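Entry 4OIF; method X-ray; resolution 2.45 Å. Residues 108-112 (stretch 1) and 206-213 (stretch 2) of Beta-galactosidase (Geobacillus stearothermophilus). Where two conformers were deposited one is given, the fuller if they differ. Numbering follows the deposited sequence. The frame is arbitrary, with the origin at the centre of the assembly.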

ATOM      1  N   ASN A 108      -7.617  14.575 -14.009  1.00  8.98           N
ATOM      2  CA  ASN A 108      -7.640  14.254 -12.580  1.00  9.87           C
ATOM      3  C   ASN A 108      -6.844  15.264 -11.772  1.00 14.02           C
ATOM      4  O   ASN A 108      -6.391  16.280 -12.312  1.00  8.31           O
ATOM      5  CB  ASN A 108      -7.143  12.836 -12.295  1.00  7.09           C
ATOM      6  CG  ASN A 108      -5.696  12.612 -12.688  1.00 13.78           C
ATOM      7  OD1 ASN A 108      -4.946  13.543 -12.970  1.00 14.40           O
ATOM      8  ND2 ASN A 108      -5.295  11.350 -12.702  1.00 10.98           N
ATOM      9  N   ALA A 109      -6.689  14.993 -10.479  1.00 15.11           N
ATOM     10  CA  ALA A 109      -6.020  15.933  -9.585  1.00 13.25           C
ATOM     11  C   ALA A 109      -4.555  16.109  -9.968  1.00 13.34           C
ATOM     12  O   ALA A 109      -4.011  17.215  -9.866  1.00 12.63           O
ATOM     13  CB  ALA A 109      -6.143  15.473  -8.145  1.00 13.06           C
ATOM     14  N   ALA A 110      -3.930  15.022 -10.424  1.00 13.10           N
ATOM     15  CA  ALA A 110      -2.523  15.043 -10.848  1.00 11.04           C
ATOM     16  C   ALA A 110      -2.352  15.648 -12.231  1.00  8.01           C
ATOM     17  O   ALA A 110      -1.279  15.563 -12.808  1.00 12.63           O
ATOM     18  CB  ALA A 110      -1.944  13.651 -10.831  1.00  9.21           C
ATOM     19  N   ARG A 111      -3.429  16.232 -12.752  1.00  5.61           N
ATOM     20  CA  ARG A 111      -3.473  16.896 -14.055  1.00  7.61           C
ATOM     21  C   ARG A 111      -3.308  15.940 -15.263  1.00 16.14           C
ATOM     22  O   ARG A 111      -2.970  16.366 -16.368  1.00 14.62           O
ATOM     23  CB  ARG A 111      -2.433  18.022 -14.105  1.00  7.09           C
ATOM     24  CG  ARG A 111      -2.533  19.025 -12.932  1.00 11.12           C
ATOM     25  CD  ARG A 111      -3.975  19.463 -12.679  1.00  5.16           C
ATOM     26  NE  ARG A 111      -4.064  20.787 -12.071  1.00  9.19           N
ATOM     27  CZ  ARG A 111      -4.478  21.017 -10.826  1.00 10.14           C
ATOM     28  NH1 ARG A 111      -4.851  20.000 -10.044  1.00  4.52           N
ATOM     29  NH2 ARG A 111      -4.527  22.266 -10.367  1.00  4.44           N
ATOM     30  N   VAL A 112      -3.591  14.659 -15.061  1.00  8.33           N
ATOM     31  CA  VAL A 112      -3.655  13.713 -16.159  1.00  6.90           C
ATOM     32  C   VAL A 112      -5.029  13.733 -16.842  1.00 11.81           C
ATOM     33  O   VAL A 112      -6.073  13.609 -16.187  1.00 15.87           O
ATOM     34  CB  VAL A 112      -3.363  12.279 -15.678  1.00 16.23           C
ATOM     35  CG1 VAL A 112      -3.469  11.301 -16.830  1.00  6.01           C
ATOM     36  CG2 VAL A 112      -1.990  12.211 -15.041  1.00 15.22           C
ATOM     37  N   ILE A 206      -4.277  31.127  -8.544  1.00  9.69           N
ATOM     38  CA  ILE A 206      -5.006  30.109  -7.806  1.00 11.72           C
ATOM     39  C   ILE A 206      -5.440  28.938  -8.691  1.00 10.78           C
ATOM     40  O   ILE A 206      -6.159  29.123  -9.663  1.00 12.23           O
ATOM     41  CB  ILE A 206      -6.244  30.711  -7.134  1.00  6.17           C
ATOM     42  CG1 ILE A 206      -5.813  31.833  -6.186  1.00 11.09           C
ATOM     43  CG2 ILE A 206      -7.028  29.619  -6.416  1.00  7.29           C
ATOM     44  CD1 ILE A 206      -6.947  32.711  -5.681  1.00 11.88           C
ATOM     45  N   GLU A 207      -4.978  27.736  -8.374  1.00  9.58           N
ATOM     46  CA  GLU A 207      -5.453  26.542  -9.059  0.53 10.35           C
ATOM     47  C   GLU A 207      -5.963  25.538  -8.032  1.00  7.71           C
ATOM     48  O   GLU A 207      -5.692  25.670  -6.839  1.00  9.75           O
ATOM     49  CB  GLU A 207      -4.354  25.928  -9.952  0.53  7.66           C
ATOM     50  CG  GLU A 207      -2.910  26.142  -9.481  0.53 10.82           C
ATOM     51  CD  GLU A 207      -1.874  26.002 -10.610  0.53  8.95           C
ATOM     52  OE1 GLU A 207      -0.690  25.727 -10.316  0.53  3.11           O
ATOM     53  OE2 GLU A 207      -2.243  26.181 -11.789  0.53  6.86           O
ATOM     54  N   SER A 208      -6.709  24.549  -8.499  1.00 10.79           N
ATOM     55  CA  SER A 208      -7.231  23.508  -7.619  1.00 10.85           C
ATOM     56  C   SER A 208      -6.085  22.766  -6.936  1.00  9.33           C
ATOM     57  O   SER A 208      -4.974  22.715  -7.465  1.00  7.81           O
ATOM     58  CB  SER A 208      -8.086  22.532  -8.408  1.00  7.29           C
ATOM     59  OG  SER A 208      -7.286  21.868  -9.365  1.00  8.99           O
ATOM     60  N   PRO A 209      -6.351  22.199  -5.753  1.00  9.14           N
ATOM     61  CA  PRO A 209      -5.330  21.436  -5.035  1.00 10.63           C
ATOM     62  C   PRO A 209      -4.858  20.224  -5.829  1.00  7.97           C
ATOM     63  O   PRO A 209      -5.607  19.700  -6.650  1.00  6.71           O
ATOM     64  CB  PRO A 209      -6.050  21.010  -3.752  1.00  5.91           C
ATOM     65  CG  PRO A 209      -7.491  21.035  -4.111  1.00  5.00           C
ATOM     66  CD  PRO A 209      -7.624  22.215  -5.015  1.00  8.42           C
ATOM     67  N   SER A 210      -3.623  19.798  -5.589  1.00  7.09           N
ATOM     68  CA  SER A 210      -3.042  18.721  -6.364  1.00 10.17           C
ATOM     69  C   SER A 210      -1.922  18.006  -5.639  1.00 13.59           C
ATOM     70  O   SER A 210      -1.121  18.632  -4.944  1.00 15.14           O
ATOM     71  CB  SER A 210      -2.514  19.245  -7.694  1.00  9.99           C
ATOM     72  OG  SER A 210      -1.915  18.192  -8.419  1.00  6.87           O
ATOM     73  N   PRO A 211      -1.872  16.676  -5.794  1.00 10.17           N
ATOM     74  CA  PRO A 211      -0.778  15.854  -5.275  1.00  6.59           C
ATOM     75  C   PRO A 211       0.584  16.291  -5.830  1.00 11.81           C
ATOM     76  O   PRO A 211       1.618  15.996  -5.225  1.00 12.27           O
ATOM     77  CB  PRO A 211      -1.145  14.440  -5.753  1.00  1.93           C
ATOM     78  CG  PRO A 211      -2.143  14.648  -6.865  1.00  8.05           C
ATOM     79  CD  PRO A 211      -2.914  15.861  -6.437  1.00  4.98           C
ATOM     80  N   ILE A 212       0.592  16.982  -6.967  1.00 12.75           N
ATOM     81  CA  ILE A 212       1.852  17.452  -7.545  1.00 19.76           C
ATOM     82  C   ILE A 212       1.934  18.972  -7.536  1.00 14.84           C
ATOM     83  O   ILE A 212       2.805  19.556  -8.196  1.00  9.29           O
ATOM     84  CB  ILE A 212       2.068  16.963  -8.998  1.00 11.32           C
ATOM     85  CG1 ILE A 212       0.970  17.499  -9.921  1.00  9.09           C
ATOM     86  CG2 ILE A 212       2.165  15.449  -9.051  1.00  2.61           C
ATOM     87  CD1 ILE A 212       1.381  17.544 -11.405  1.00  8.18           C
ATOM     88  N   GLY A 213       1.035  19.596  -6.779  1.00  6.41           N
ATOM     89  CA  GLY A 213       1.017  21.037  -6.631  1.00  3.78           C
ATOM     90  C   GLY A 213       0.809  21.479  -5.187  1.00  9.21           C
ATOM     91  O   GLY A 213       1.681  21.343  -4.332  1.00  8.97           O
TER

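The shortest polar link between the two stretches is a hydrogen bond from Ser 210 OG to Ala 109 O, at 2.7 Å. The hydroxyl donates its proton here, and it also accepts one: Ile 212 N bonds to Ser 210 OG at 3.1 Å within the same stretch. One side chain thus ties its own turn together and fastens it to the other segment.

Ala 109 O takes a second bond. Arg 111 NH1 donates to Ala 109 O at 2.9 Å, so the arginine folds back over its own stretch. The same carbonyl therefore serves both Arg 111 and Ser 210.

Arg 111 makes the other polar links. Arg 111 NH2 donates to Ser 208 O at 3.0 Å, with an N-H...O angle of 166°. Arg 111 NH1 reaches Pro 209 O at 3.5 Å; this bond is weak. Both acceptors are backbone carbonyls, so the positive charge is met by peptide dipoles. The hydroxyl of Ser 208 is also near, with Ser 208 OG 3.0 Å from Arg 111 NH2, and it is hydrogen-bonded elsewhere in the structure.

The CA-to-CB bond of Arg 111 points sideways, yet the end of the chain comes nearer to stretch 2. Pro 209 O and Glu 207 CB lie at the edge of the guanidinium, near its plane. Glu 207 meets it through carbon: Arg 111 NH2 is 3.7 Å from Glu 207 CB. Arg 111 is the residue most covered by the other stretch.

Neither stretch forms a regular helix or strand. Each contains a type I beta turn, Asn 108 to Arg 111 in one and Ser 210 to Gly 213 in the other. The first is closed by Arg 111 N to Asn 108 O and the second by Gly 213 N to Ser 210 O, both at 3.0 Å. Asn 108 does not touch stretch 2, but its side chain braces the first turn: Val 112 N donates to Asn 108 OD1 at 2.7 Å. The backbones come closest at Ala 109 and Ser 210, whose CA atoms are 5.2 Å apart.

Apolar packing lies to one side of these bonds. Ala 109 CB lies 3.7 Å from Pro 211 CD, and Ala 110 CB lies 4.1 Å from Pro 211 CG. The small methyl groups rest against the proline ring. Ile 212 points toward stretch 1, and its CD1 is 3.6 Å from Ala 110 O. In all, the contact buries 318 Å², summed over both sides.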